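Local structure of sensor protein (Vibrio cholerae O1 biovar El Tor, 3MXQ) at residues Y77-K81 / S94-Q98. The protein is probably a sensor histidine kinase that passes phosphate from ATP to a histidine, the present piece being its N-terminal PAS sensor domain. Sequence-based numbering, arbitrary orientation.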
loop_
_atom_site.group_PDB
_atom_site.type_symbol
_atom_site.label_atom_id
_atom_site.label_comp_id
_atom_site.label_asym_id
_atom_site.label_seq_id
_atom_site.Cartn_x
_atom_site.Cartn_y
_atom_site.Cartn_z
ATOM N N TYR A 77 12.482 -26.715 10.639
ATOM C CA TYR A 77 11.878 -26.327 9.391
ATOM C C TYR A 77 12.491 -25.011 8.890
ATOM O O TYR A 77 12.947 -24.922 7.745
ATOM C CB TYR A 77 10.360 -26.229 9.571
ATOM C CG TYR A 77 9.616 -25.949 8.302
ATOM C CD1 TYR A 77 8.893 -24.768 8.145
ATOM C CD2 TYR A 77 9.637 -26.859 7.249
ATOM C CE1 TYR A 77 8.208 -24.505 6.965
ATOM C CE2 TYR A 77 8.967 -26.604 6.069
ATOM C CZ TYR A 77 8.252 -25.433 5.932
ATOM O OH TYR A 77 7.588 -25.188 4.755
ATOM N N LEU A 78 12.528 -24.016 9.772
ATOM C CA LEU A 78 13.105 -22.713 9.488
ATOM C C LEU A 78 14.549 -22.761 9.017
ATOM O O LEU A 78 14.916 -22.040 8.083
ATOM C CB LEU A 78 13.006 -21.812 10.717
ATOM C CG LEU A 78 11.900 -20.757 10.712
ATOM C CD1 LEU A 78 11.990 -19.865 11.947
ATOM C CD2 LEU A 78 11.975 -19.922 9.448
ATOM N N LYS A 79 15.369 -23.586 9.668
ATOM C CA LYS A 79 16.761 -23.741 9.278
ATOM C C LYS A 79 16.881 -24.328 7.878
ATOM O O LYS A 79 17.741 -23.910 7.100
ATOM C CB LYS A 79 17.529 -24.592 10.279
ATOM C CG LYS A 79 19.049 -24.497 10.121
ATOM C CD LYS A 79 19.791 -25.265 11.212
ATOM C CE LYS A 79 21.273 -24.956 11.194
ATOM N NZ LYS A 79 21.969 -25.665 10.089
ATOM N N ARG A 80 16.014 -25.279 7.543
ATOM C CA ARG A 80 16.061 -25.858 6.212
ATOM C C ARG A 80 15.691 -24.814 5.163
ATOM O O ARG A 80 16.285 -24.753 4.092
ATOM C CB ARG A 80 15.176 -27.102 6.090
ATOM C CG ARG A 80 15.408 -27.866 4.786
ATOM C CD ARG A 80 14.642 -29.165 4.709
ATOM N NE ARG A 80 15.233 -30.208 5.562
ATOM C CZ ARG A 80 16.381 -30.851 5.307
ATOM N NH1 ARG A 80 17.107 -30.558 4.232
ATOM N NH2 ARG A 80 16.819 -31.774 6.145
ATOM N N LYS A 81 14.712 -23.987 5.486
ATOM C CA LYS A 81 14.295 -22.935 4.598
ATOM C C LYS A 81 15.366 -21.864 4.439
ATOM O O LYS A 81 15.695 -21.481 3.317
ATOM C CB LYS A 81 12.995 -22.332 5.089
ATOM C CG LYS A 81 11.840 -23.274 5.010
ATOM C CD LYS A 81 11.617 -23.703 3.589
ATOM C CE LYS A 81 10.167 -24.088 3.386
ATOM N NZ LYS A 81 9.792 -24.088 1.945
ATOM N N SER A 94 6.509 -21.032 -0.610
ATOM C CA SER A 94 5.702 -22.224 -0.408
ATOM C C SER A 94 4.792 -22.033 0.790
ATOM O O SER A 94 5.021 -21.146 1.614
ATOM C CB SER A 94 6.601 -23.432 -0.158
ATOM O OG SER A 94 7.352 -23.247 1.033
ATOM N N SER A 95 3.767 -22.871 0.892
ATOM C CA SER A 95 2.929 -22.880 2.071
ATOM C C SER A 95 3.767 -23.389 3.226
ATOM O O SER A 95 4.789 -24.035 3.011
ATOM C CB SER A 95 1.691 -23.746 1.858
ATOM O OG SER A 95 2.027 -25.018 1.342
ATOM N N TRP A 96 3.360 -23.065 4.448
ATOM C CA TRP A 96 4.065 -23.549 5.619
ATOM C C TRP A 96 3.702 -25.011 5.814
ATOM O O TRP A 96 2.562 -25.330 6.137
ATOM C CB TRP A 96 3.705 -22.722 6.845
ATOM C CG TRP A 96 4.561 -23.027 8.019
ATOM C CD1 TRP A 96 4.513 -24.143 8.793
ATOM C CD2 TRP A 96 5.592 -22.207 8.561
ATOM N NE1 TRP A 96 5.455 -24.077 9.776
ATOM C CE2 TRP A 96 6.135 -22.896 9.661
ATOM C CE3 TRP A 96 6.111 -20.952 8.225
ATOM C CZ2 TRP A 96 7.173 -22.376 10.436
ATOM C CZ3 TRP A 96 7.148 -20.436 8.994
ATOM C CH2 TRP A 96 7.667 -21.151 10.086
ATOM N N GLU A 97 4.681 -25.890 5.620
ATOM C CA GLU A 97 4.429 -27.335 5.537
ATOM C C GLU A 97 4.474 -28.084 6.864
ATOM O O GLU A 97 3.859 -29.146 6.985
ATOM C CB GLU A 97 5.396 -27.989 4.555
ATOM C CG GLU A 97 5.483 -27.275 3.205
ATOM C CD GLU A 97 6.765 -27.593 2.471
ATOM O OE1 GLU A 97 7.101 -28.801 2.366
ATOM O OE2 GLU A 97 7.438 -26.647 2.008
ATOM N N GLN A 98 5.200 -27.549 7.848
ATOM C CA GLN A 98 5.328 -28.205 9.156
ATOM C C GLN A 98 4.118 -27.939 10.056
ATOM O O GLN A 98 3.559 -26.842 10.035
ATOM C CB GLN A 98 6.622 -27.783 9.851
ATOM C CG GLN A 98 7.287 -28.912 10.648
ATOM C CD GLN A 98 7.798 -30.053 9.760
ATOM O OE1 GLN A 98 8.469 -29.824 8.751
ATOM N NE2 GLN A 98 7.480 -31.290 10.143
#
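The ring of Y77 meets W96 edge-to-face: its CD1 and CE1 side points at the face of the indole, with the ring centroid 4.8 Å from that of the W96 five-membered ring and the planes at 56°. One face of the tyrosine takes a CH-pi contact from Q98 CB, 4.2 Å from the ring centroid; toward the rim of the opposite face lies CG of K81, one helical turn on. At the indole edge, in plane, sits Q98 O. The tyrosine reaches across from the helix because chi1 of -175° sets CG anti to the backbone N, and E97 N donates a nearly straight bond to Y77 OH (3.1 Å). The hydroxyl in turn gives a weak bond to E97 OE2. From K81, bent at chi2, NZ donates a hydrogen bond to S94 OG (2.7 Å) and makes a weak, long salt bridge to E97 OE2 (3.5 Å), which thus receives both Y77 OH and K81 NZ. Helix 75-88 and the end of strand 92-95 with the loop after it are joined by an aromatic pair and, beside it, a polar cluster. In this PAS fold, strand 92-95, outermost in the sheet within this chain, pairs with strand 118-128; W96 also stacks on H101, while L78 packs against helix 67-70.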